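PDB 7NSY: peptidoglycan-recognition protein LB from Drosophila melanogaster, which cleaves the bond between N-acetylmuramic acid and L-alanine in bacterial peptidoglycan as a zinc-dependent amidase, probably scavenging immunologically active fragments in innate immunity. Local coordinates for residues Tyr40-His45 with Ala101-Tyr106; Gly79-Ile84 with Lys109-Val114. The protein carries 1 engineered substitution. All coordinates share one frame; numbering follows the deposited sequence.

Interaction 1: Tyr40-His45 with Ala101-Tyr106; sequences YVIIHH and AHAPKY
Tyr106 meets strand 40-45 from CB outward, first at Ile42 and then at Tyr40. Its CB lies 3.5 Å from CD1 of Ile42, and CG stays close to the same methyl. Farther out, CD2 approaches CD1 of Tyr40 at 3.7 Å, and CE2 stands 3.6 Å above the Tyr40 ring plane, over its centre. The result is a T-shaped stack, the edge of Tyr106 directed into the face of Tyr40, with ring planes at 82°. Ile42 extends its chain fully (chi2 173°), which carries CD1 between this CB and the methyl of Ala103, 3.6 Å from Ala103 CB. Strand 38-45 runs between strands 110-115 and 149-153 in the mixed sheet of the amidase 2 fold, and loop 101-106 crosses the face that bears Tyr40, Ile42 and the zinc ligand His44. At the zinc-site end, NE2 of His44 and ND1 of His102 share a hydrogen bond of 2.9 Å, bent to 143°. The two imidazoles stand steeply to each other, rim to rim, neither lying over the other. Asn107 OD1 accepts hydrogen bonds from the backbone N of His102 and of Ala103, fixing the loop beside this histidine pair.

Interaction 2: Gly79-Ile84 with Lys109-Val114; sequences GYSFGI and KSVGIV
Hydrogen bonds join Ser81, Phe82 and Ile84 to the strand that runs from Ser110 to Val114. Phe82 N donates to Gly112 O, Val114 N to Phe82 O at 2.9 Å (169°), and Ile84 N to Val114 O at 2.8 Å. Gly112 O also receives a weak bond from Ser81 N, so two consecutive amides converge on one carbonyl. Ser81 adds a side-chain bond: its OG, turned back beside its own backbone N (chi1 -49°), accepts from Gly112 N at 2.9 Å. The hydroxyl takes the place of a backbone carbonyl just before strand 82-84 begins. Two CA-H...O contacts, Ile113 CA to Phe82 O and Gly83 CA to Val114 O, accompany the amide bonds. This is a parallel pairing inside the mixed sheet of the amidase 2 fold, with Phe82 opposite Ile113 and Gly83 opposite Val114. On the Val114 face the packing is CH-pi. Val114 CB sits over the centre of the Tyr80 ring, 3.6 Å from its centroid and 7° off the normal, while CG1 reaches toward CD1 and CG2 toward CZ. With the ring gone, as with an alanine at Tyr80, Val114 would probably lose its aromatic cover and His44 the ring that meets it, opening a gap beside the zinc ligand. Apolar contacts occupy the face that carries Phe82 and Ile113. Val111 CG1 touches the edge of the Phe82 ring at CD1, 3.8 Å away, and Ile84 CG1 lies 3.7 Å from Ile113 CG2. Leu135 of helix 126-141 packs on both Phe82 and Ile113.

In the fold
Interactions 1 and 2 meet along strand 110-115, which lies between strands 82-84 and 38-45 in the sheet; their centres are about 7 Å apart. Probable hydrogen bonds run from His44 N to Ile113 O (2.8 Å) and from Ile42 N to Val111 O (2.9 Å). The loop of interaction 1 also leans on this strand, with His102 CE1 3.3 Å from Gly112 CA. Both contacts converge on the zinc site: at nearest atoms, the side chain of His44 is about 3 Å from that of the second ligand, His154, and about 4 Å from that of Tyr80, inferred to be essential for coordinating the zinc-bound water. The third zinc-binding position is the engineered Ser162.

Interaction 1: Tyr40-His45 with Ala101-Tyr106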
# COMPACT_ATOMS: atom_id res chain seq x y z
N TYR A 40 -0.20 -3.15 -12.35
CA TYR A 40 0.85 -2.45 -11.59
C TYR A 40 0.71 -2.71 -10.09
O TYR A 40 -0.38 -2.84 -9.57
CB TYR A 40 0.79 -0.93 -11.82
CG TYR A 40 1.11 -0.49 -13.23
CD1 TYR A 40 0.09 -0.32 -14.15
CD2 TYR A 40 2.41 -0.28 -13.62
CE1 TYR A 40 0.37 0.01 -15.47
CE2 TYR A 40 2.71 0.04 -14.94
CZ TYR A 40 1.69 0.19 -15.85
OH TYR A 40 2.02 0.58 -17.13
N VAL A 41 1.87 -2.71 -9.45
CA VAL A 41 1.97 -2.67 -7.97
C VAL A 41 2.79 -1.44 -7.67
O VAL A 41 3.91 -1.30 -8.23
CB VAL A 41 2.57 -3.96 -7.40
CG1 VAL A 41 2.77 -3.80 -5.90
CG2 VAL A 41 1.72 -5.16 -7.73
N ILE A 42 2.31 -0.61 -6.75
CA ILE A 42 3.04 0.63 -6.39
C ILE A 42 3.33 0.61 -4.90
O ILE A 42 2.40 0.40 -4.08
CB ILE A 42 2.23 1.86 -6.83
CG1 ILE A 42 1.89 1.74 -8.33
CG2 ILE A 42 2.96 3.16 -6.52
CD1 ILE A 42 0.99 2.78 -8.80
N ILE A 43 4.57 0.88 -4.54
CA ILE A 43 5.02 0.92 -3.14
C ILE A 43 5.08 2.34 -2.62
O ILE A 43 5.67 3.25 -3.27
CB ILE A 43 6.39 0.26 -3.03
CG1 ILE A 43 6.43 -1.16 -3.59
CG2 ILE A 43 6.92 0.38 -1.60
CD1 ILE A 43 5.39 -2.11 -3.00
N HIS A 44 4.43 2.61 -1.51
CA HIS A 44 4.34 3.88 -0.79
C HIS A 44 4.89 3.73 0.63
O HIS A 44 4.98 2.61 1.16
CB HIS A 44 2.92 4.38 -0.69
CG HIS A 44 2.25 4.55 -2.00
ND1 HIS A 44 2.37 5.73 -2.73
CD2 HIS A 44 1.46 3.73 -2.75
CE1 HIS A 44 1.65 5.63 -3.81
NE2 HIS A 44 1.06 4.42 -3.86
N HIS A 45 5.12 4.88 1.26
CA HIS A 45 5.23 4.95 2.74
C HIS A 45 4.30 6.00 3.27
O HIS A 45 3.81 6.85 2.52
CB HIS A 45 6.67 5.05 3.20
CG HIS A 45 7.28 6.37 2.86
ND1 HIS A 45 7.14 7.46 3.69
CD2 HIS A 45 8.00 6.78 1.80
CE1 HIS A 45 7.75 8.51 3.14
NE2 HIS A 45 8.29 8.12 1.98
N ALA A 101 -6.79 5.91 -4.11
CA ALA A 101 -6.44 7.35 -4.10
C ALA A 101 -5.01 7.48 -3.59
O ALA A 101 -4.78 8.03 -2.48
CB ALA A 101 -7.42 8.16 -3.29
N HIS A 102 -4.09 6.92 -4.35
CA HIS A 102 -2.67 6.86 -3.96
C HIS A 102 -1.71 7.22 -5.12
O HIS A 102 -0.56 7.53 -4.80
CB HIS A 102 -2.30 5.51 -3.30
CG HIS A 102 -2.48 4.36 -4.24
ND1 HIS A 102 -1.53 4.00 -5.11
CD2 HIS A 102 -3.55 3.57 -4.46
CE1 HIS A 102 -2.03 3.04 -5.88
NE2 HIS A 102 -3.27 2.77 -5.50
N ALA A 103 -2.07 7.11 -6.39
CA ALA A 103 -1.09 7.21 -7.50
C ALA A 103 -1.81 7.73 -8.72
O ALA A 103 -2.60 7.06 -9.35
CB ALA A 103 -0.44 5.87 -7.78
N PRO A 104 -1.56 9.01 -9.09
CA PRO A 104 -2.23 9.62 -10.23
C PRO A 104 -2.00 8.81 -11.51
O PRO A 104 -0.88 8.39 -11.71
CB PRO A 104 -1.53 10.99 -10.31
CG PRO A 104 -1.01 11.25 -8.93
CD PRO A 104 -0.62 9.90 -8.39
N LYS A 105 -3.05 8.54 -12.26
CA LYS A 105 -2.98 7.78 -13.55
C LYS A 105 -2.93 6.28 -13.27
O LYS A 105 -3.12 5.58 -14.22
CB LYS A 105 -1.76 8.12 -14.41
N TYR A 106 -2.69 5.83 -12.03
CA TYR A 106 -2.58 4.38 -11.71
C TYR A 106 -3.67 3.93 -10.76
O TYR A 106 -3.69 2.71 -10.46
CB TYR A 106 -1.19 4.03 -11.17
CG TYR A 106 -0.10 4.22 -12.18
CD1 TYR A 106 0.46 5.46 -12.36
CD2 TYR A 106 0.30 3.19 -13.03
CE1 TYR A 106 1.46 5.67 -13.29
CE2 TYR A 106 1.27 3.39 -14.00
CZ TYR A 106 1.86 4.63 -14.10
OH TYR A 106 2.85 4.90 -15.01

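Interaction 2: Gly79-Ile84 with Lys109-Val114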
# COMPACT_ATOMS: atom_id res chain seq x y z
N GLY A 79 -6.65 5.90 1.28
CA GLY A 79 -6.34 5.91 -0.15
C GLY A 79 -5.62 4.69 -0.65
O GLY A 79 -5.66 4.45 -1.86
N TYR A 80 -4.99 3.94 0.21
CA TYR A 80 -4.16 2.79 -0.21
C TYR A 80 -4.96 1.50 -0.29
O TYR A 80 -5.94 1.31 0.39
CB TYR A 80 -3.03 2.61 0.79
CG TYR A 80 -2.23 3.86 1.01
CD1 TYR A 80 -2.35 4.58 2.19
CD2 TYR A 80 -1.36 4.28 0.04
CE1 TYR A 80 -1.58 5.72 2.41
CE2 TYR A 80 -0.60 5.40 0.25
CZ TYR A 80 -0.70 6.09 1.44
OH TYR A 80 0.07 7.23 1.62
N SER A 81 -4.47 0.60 -1.12
CA SER A 81 -5.08 -0.73 -1.25
C SER A 81 -4.86 -1.58 -0.01
O SER A 81 -5.77 -2.29 0.46
CB SER A 81 -4.55 -1.44 -2.49
OG SER A 81 -4.61 -0.63 -3.65
N PHE A 82 -3.64 -1.57 0.48
CA PHE A 82 -3.19 -2.36 1.63
C PHE A 82 -2.14 -1.58 2.41
O PHE A 82 -1.40 -0.78 1.81
CB PHE A 82 -2.56 -3.69 1.25
CG PHE A 82 -3.52 -4.62 0.58
CD1 PHE A 82 -3.72 -4.56 -0.79
CD2 PHE A 82 -4.28 -5.52 1.33
CE1 PHE A 82 -4.65 -5.39 -1.40
CE2 PHE A 82 -5.21 -6.33 0.70
CZ PHE A 82 -5.38 -6.28 -0.63
N GLY A 83 -2.06 -1.79 3.69
CA GLY A 83 -0.97 -1.33 4.54
C GLY A 83 -0.15 -2.50 5.05
O GLY A 83 -0.64 -3.67 5.17
N ILE A 84 1.09 -2.21 5.43
CA ILE A 84 2.04 -3.18 6.01
C ILE A 84 2.51 -2.62 7.33
O ILE A 84 3.03 -1.48 7.34
CB ILE A 84 3.23 -3.49 5.09
CG1 ILE A 84 2.82 -3.92 3.69
CG2 ILE A 84 4.14 -4.48 5.77
CD1 ILE A 84 2.11 -5.19 3.61
N LYS A 109 -5.75 0.83 -11.81
CA LYS A 109 -4.97 -0.22 -12.51
C LYS A 109 -3.78 -0.68 -11.66
O LYS A 109 -2.80 -1.14 -12.18
CB LYS A 109 -4.49 0.26 -13.88
CG LYS A 109 -3.69 1.54 -13.82
CD LYS A 109 -3.10 2.04 -15.12
CE LYS A 109 -4.15 2.53 -16.09
NZ LYS A 109 -4.82 3.77 -15.64
N SER A 110 -3.92 -0.57 -10.34
CA SER A 110 -2.79 -0.91 -9.47
C SER A 110 -3.28 -1.40 -8.12
O SER A 110 -4.41 -1.15 -7.69
CB SER A 110 -1.84 0.25 -9.29
OG SER A 110 -2.42 1.29 -8.51
N VAL A 111 -2.32 -2.03 -7.46
CA VAL A 111 -2.41 -2.28 -6.00
C VAL A 111 -1.42 -1.33 -5.36
O VAL A 111 -0.19 -1.45 -5.64
CB VAL A 111 -2.10 -3.74 -5.69
CG1 VAL A 111 -2.19 -3.96 -4.19
CG2 VAL A 111 -3.01 -4.69 -6.46
N GLY A 112 -1.91 -0.38 -4.54
CA GLY A 112 -1.04 0.57 -3.85
C GLY A 112 -0.79 0.08 -2.45
O GLY A 112 -1.73 -0.03 -1.66
N ILE A 113 0.44 -0.25 -2.09
CA ILE A 113 0.83 -0.86 -0.80
C ILE A 113 1.57 0.19 -0.00
O ILE A 113 2.64 0.66 -0.49
CB ILE A 113 1.72 -2.08 -1.05
CG1 ILE A 113 1.02 -3.12 -1.95
CG2 ILE A 113 2.12 -2.69 0.30
CD1 ILE A 113 1.87 -4.28 -2.32
N VAL A 114 1.07 0.57 1.14
CA VAL A 114 1.77 1.53 2.02
C VAL A 114 2.52 0.79 3.09
O VAL A 114 1.91 -0.02 3.87
CB VAL A 114 0.86 2.64 2.56
CG1 VAL A 114 -0.24 2.15 3.51
CG2 VAL A 114 1.70 3.74 3.23